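Local coordinates for possible transcriptional regulator, ArsR family protein (Rhodococcus sp., PDB 2OQG), which probably binds DNA as a winged helix-turn-helix transcription factor of the ArsR family, at the interface of chains A and B. Numbering follows the deposited sequence. Chains: chain A/B, Possible transcriptional regulator, ArsR family protein.

Contact 1: the interface of chains A and B. Residues chain A 27-28, 31, 77-79, 82; chain B 8, 92, 96.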
# COMPACT_ATOMS: atom_id res chain seq x y z
N LEU A 27 -15.63 0.89 -9.51
CA LEU A 27 -15.64 0.94 -8.05
C LEU A 27 -15.77 -0.47 -7.49
O LEU A 27 -15.10 -0.82 -6.51
CB LEU A 27 -16.79 1.82 -7.51
CG LEU A 27 -16.45 3.30 -7.65
CD1 LEU A 27 -17.70 4.16 -7.32
CD2 LEU A 27 -15.31 3.79 -6.71
N THR A 28 -16.65 -1.27 -8.10
CA THR A 28 -16.90 -2.62 -7.60
C THR A 28 -15.62 -3.46 -7.71
O THR A 28 -15.24 -4.19 -6.75
CB THR A 28 -18.04 -3.24 -8.39
OG1 THR A 28 -19.21 -2.46 -8.13
CG2 THR A 28 -18.29 -4.66 -7.91
N GLY A 31 -13.16 -2.13 -5.06
CA GLY A 31 -13.59 -2.40 -3.69
C GLY A 31 -13.31 -3.84 -3.32
O GLY A 31 -13.30 -4.17 -2.14
N ALA A 77 -10.99 1.40 -3.85
CA ALA A 77 -12.24 2.13 -3.54
C ALA A 77 -12.28 2.36 -2.05
O ALA A 77 -11.92 1.46 -1.25
CB ALA A 77 -13.45 1.34 -3.99
N LEU A 78 -12.87 3.49 -1.67
CA LEU A 78 -12.98 3.93 -0.29
C LEU A 78 -14.42 4.16 0.09
O LEU A 78 -15.21 4.76 -0.68
CB LEU A 78 -12.26 5.27 -0.11
CG LEU A 78 -10.75 5.15 -0.29
CD1 LEU A 78 -10.12 6.56 -0.23
CD2 LEU A 78 -10.09 4.25 0.70
N GLY A 79 -14.81 3.65 1.28
CA GLY A 79 -16.19 3.82 1.70
C GLY A 79 -16.57 5.16 2.26
O GLY A 79 -17.77 5.49 2.28
N LEU A 82 -19.12 7.30 0.36
CA LEU A 82 -20.35 6.60 0.17
C LEU A 82 -21.08 6.66 1.50
O LEU A 82 -22.28 6.89 1.54
CB LEU A 82 -20.17 5.14 -0.19
CG LEU A 82 -19.80 4.62 -1.57
CD1 LEU A 82 -20.16 3.10 -1.68
CD2 LEU A 82 -20.35 5.47 -2.64
N TYR B 8 -27.03 -1.53 -9.85
CA TYR B 8 -26.14 -0.43 -10.28
C TYR B 8 -26.75 0.48 -11.32
O TYR B 8 -26.56 1.68 -11.28
CB TYR B 8 -24.75 -0.92 -10.69
CG TYR B 8 -24.06 -1.60 -9.53
CD1 TYR B 8 -23.58 -0.86 -8.46
CD2 TYR B 8 -23.96 -2.98 -9.46
CE1 TYR B 8 -22.98 -1.46 -7.37
CE2 TYR B 8 -23.36 -3.60 -8.38
CZ TYR B 8 -22.88 -2.83 -7.33
OH TYR B 8 -22.26 -3.43 -6.26
N ILE B 92 -22.49 -1.42 0.68
CA ILE B 92 -21.30 -1.44 -0.16
C ILE B 92 -20.14 -0.81 0.63
O ILE B 92 -19.05 -1.39 0.73
CB ILE B 92 -21.58 -0.65 -1.45
CG1 ILE B 92 -22.60 -1.39 -2.32
CG2 ILE B 92 -20.30 -0.47 -2.16
CD1 ILE B 92 -23.07 -0.61 -3.52
N TRP B 96 -16.21 -2.21 1.87
CA TRP B 96 -14.96 -1.48 1.57
C TRP B 96 -14.23 -1.06 2.84
O TRP B 96 -12.98 -1.16 2.89
CB TRP B 96 -15.17 -0.27 0.67
CG TRP B 96 -15.82 -0.57 -0.66
CD1 TRP B 96 -16.13 -1.81 -1.21
CD2 TRP B 96 -16.27 0.41 -1.60
NE1 TRP B 96 -16.74 -1.64 -2.43
CE2 TRP B 96 -16.84 -0.29 -2.70
CE3 TRP B 96 -16.29 1.82 -1.60
CZ2 TRP B 96 -17.39 0.37 -3.80
CZ3 TRP B 96 -16.80 2.48 -2.71
CH2 TRP B 96 -17.38 1.77 -3.79
O HOH W 1 -20.12 -2.08 -5.71
O HOH W 2 -11.52 0.51 1.27
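B:Trp96, on the long C-terminal helix of one winged helix-turn-helix subunit, inserts its indole between A:Gly31, A:Ala77 and A:Leu82 of the other ArsR-family chain. Its CB starts near the A:Gly79 amide. With CG anti to the carbonyl carbon (chi1 -58°), the ring is carried toward chain A. At the pyrrole end, CD1 and NE1 meet A:Gly31 CA, which lies over the five-membered ring with NE1 at 3.5 Å. Over the six-membered ring, on that same face, sits the A:Ala77 methyl, its CB 3.7 Å from B:Trp96 CE3; both are CH-pi contacts.

The opposite face receives B:Ile92 CG2 from its own helix and A:Leu82 CD1, which comes within 3.6 Å of B:Trp96 CZ3. That leucine methyl also touches B:Ile92 CG2, at 3.6 Å, and so ties the two long helices together beside the indole. Along the benzo edge, in the ring plane, the A:Leu78 carbonyl oxygen O stands 3.3 Å from B:Trp96 CE3. At the far rim, CH2 meets A:Leu27 CB at 3.8 Å, the two side chains crossing at about a right angle.

Direct polar bonds across this patch are absent, and water supplies the link. One molecule joins the main-chain oxygens of A:Ala77 and B:Trp96. Another joins two hydroxyls that point tip to tip, A:Thr28 OG1 and B:Tyr8 OH, which are themselves 3.7 Å apart.

Contact 2: the interface of chains A and B. Residues chain A 15-16, 18-20, 24; chain B 11-12, 15-16, 19.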
# COMPACT_ATOMS: atom_id res chain seq x y z
N PHE A 15 -22.15 12.85 -6.53
CA PHE A 15 -23.33 12.46 -7.29
C PHE A 15 -22.94 12.25 -8.76
O PHE A 15 -23.34 11.27 -9.39
CB PHE A 15 -24.44 13.49 -7.26
CG PHE A 15 -24.97 13.81 -5.88
CD1 PHE A 15 -24.87 12.90 -4.82
CD2 PHE A 15 -25.70 15.02 -5.65
CE1 PHE A 15 -25.50 13.16 -3.57
CE2 PHE A 15 -26.25 15.33 -4.39
CZ PHE A 15 -26.15 14.35 -3.35
N ALA A 16 -22.18 13.18 -9.31
CA ALA A 16 -21.78 13.06 -10.73
C ALA A 16 -20.98 11.75 -10.94
O ALA A 16 -21.17 11.02 -11.92
CB ALA A 16 -20.95 14.23 -11.13
N LEU A 18 -21.08 9.01 -9.30
CA LEU A 18 -21.91 7.81 -9.09
C LEU A 18 -23.07 7.75 -10.14
O LEU A 18 -23.91 6.86 -10.08
CB LEU A 18 -22.48 7.86 -7.68
CG LEU A 18 -21.45 7.76 -6.56
CD1 LEU A 18 -22.11 7.59 -5.18
CD2 LEU A 18 -20.49 6.57 -6.80
N SER A 19 -23.13 8.70 -11.08
CA SER A 19 -24.23 8.72 -12.02
C SER A 19 -23.93 7.87 -13.26
O SER A 19 -24.77 7.80 -14.17
CB SER A 19 -24.46 10.15 -12.49
OG SER A 19 -23.40 10.57 -13.35
N ASP A 20 -22.77 7.22 -13.26
CA ASP A 20 -22.29 6.45 -14.42
C ASP A 20 -22.08 4.99 -14.10
O ASP A 20 -21.33 4.69 -13.20
CB ASP A 20 -20.97 7.04 -14.85
CG ASP A 20 -20.43 6.39 -16.09
OD1 ASP A 20 -20.90 6.74 -17.18
OD2 ASP A 20 -19.55 5.52 -15.97
N TRP A 24 -19.43 2.68 -11.57
CA TRP A 24 -19.81 1.66 -10.58
C TRP A 24 -19.08 0.34 -10.82
O TRP A 24 -18.70 -0.35 -9.87
CB TRP A 24 -21.32 1.42 -10.57
CG TRP A 24 -22.05 2.47 -9.71
CD1 TRP A 24 -22.84 3.52 -10.14
CD2 TRP A 24 -22.03 2.55 -8.27
NE1 TRP A 24 -23.29 4.25 -9.08
CE2 TRP A 24 -22.85 3.66 -7.91
CE3 TRP A 24 -21.39 1.82 -7.27
CZ2 TRP A 24 -23.02 4.06 -6.57
CZ3 TRP A 24 -21.59 2.17 -5.95
CH2 TRP A 24 -22.41 3.29 -5.60
N LEU B 11 -28.94 2.67 -9.12
CA LEU B 11 -28.09 3.68 -8.43
C LEU B 11 -27.68 4.73 -9.36
O LEU B 11 -27.78 5.91 -9.05
CB LEU B 11 -26.84 3.10 -7.78
CG LEU B 11 -27.10 2.20 -6.59
CD1 LEU B 11 -25.84 1.42 -6.30
CD2 LEU B 11 -27.47 3.11 -5.46
N ALA B 12 -27.20 4.33 -10.54
CA ALA B 12 -26.71 5.36 -11.47
C ALA B 12 -27.84 6.33 -11.84
O ALA B 12 -27.62 7.53 -11.97
CB ALA B 12 -26.15 4.68 -12.69
N PHE B 15 -28.44 8.86 -8.91
CA PHE B 15 -27.41 9.93 -8.82
C PHE B 15 -27.40 10.82 -10.02
O PHE B 15 -27.13 12.01 -9.87
CB PHE B 15 -26.06 9.35 -8.49
CG PHE B 15 -26.02 8.87 -7.09
CD1 PHE B 15 -26.02 9.77 -6.01
CD2 PHE B 15 -26.13 7.51 -6.83
CE1 PHE B 15 -26.06 9.26 -4.63
CE2 PHE B 15 -26.11 7.03 -5.47
CZ PHE B 15 -26.12 7.94 -4.41
N ALA B 16 -27.72 10.27 -11.19
CA ALA B 16 -27.87 11.15 -12.38
C ALA B 16 -29.00 12.21 -12.13
O ALA B 16 -28.87 13.38 -12.46
CB ALA B 16 -28.22 10.34 -13.60
N SER B 19 -27.71 14.82 -9.49
CA SER B 19 -26.46 15.54 -9.89
C SER B 19 -26.74 16.94 -10.46
O SER B 19 -25.82 17.81 -10.56
CB SER B 19 -25.62 14.66 -10.83
OG SER B 19 -26.30 14.50 -12.05
O HOH W 3 -24.33 13.33 -13.78
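A:Phe15 and B:Phe15 both place CG anti to the carbonyl carbon, yet their rings are turned differently about CB-CG, chi2 being -24° in chain A and -71° in chain B. These equivalent residues therefore depart locally from the two-fold relation of the chains. The side chains cross at about a right angle, and the rings meet at one corner, A:Phe15 CD1 lying 3.5 Å from B:Phe15 CD1. Nearer the main chain, the A:Phe15 carbonyl oxygen O approaches B:Phe15 CB at 3.4 Å.

A:Leu18 runs alongside B:Phe15, pointing the same way. Its CB packs 3.7 Å from B:Phe15 CG, while its CD1 methyl lies over the centre of the phenyl ring. The other methyl, CD2, is placed over one face of A:Trp24, whose opposite face takes B:Leu11 CD1 in a CH-pi contact, with A:Trp24 CZ2 3.9 Å away. The indole is thus clamped between leucines of the two chains. Its rotation is further restrained by a hydrogen bond from A:Trp24 NE1 to A:Leu18 O, 2.9 Å long but bent, at 141° about the hydrogen and with the acceptor tilted from the ring plane.

Each Ser19 turns its hydroxyl back to donate a hydrogen bond to Ala16 O of its own chain, capping the end of the first helix. A:Ser19 CB then rests against B:Ala16, 3.6 Å from its CA. One water lies 2.9 Å from both A:Ser19 OG and B:Ser19 OG and bridges the subunits where direct polar bonds are lacking.

In the fold, the patch sets the C-terminal end of helix 5-17 of chain A, and the loop that leads into helix 21-32 with its A:Trp24, against the side of helix 7-18 of chain B from B:Leu11 to B:Ala16 and against B:Ser19 just past its end.

The C-alpha centres of contact 1 and contact 2 lie about 13 Å apart, with no residue in common. Helix 21-32 of chain A and helix 7-18 of chain B contribute to both. Contact 1 adds the long C-terminal helices and the end of strand 72-77, whereas contact 2 adds the first helix of chain A. Exchanging the chains repeats contact 1 and the unlike pairs of contact 2, whereas its Phe15 and Ser19 pairs join equivalent residues. Both belong to one two-fold interface, largely apolar here apart from bridging waters, consistent with the dimer typical of ArsR regulators, which may help space the two winged domains for DNA.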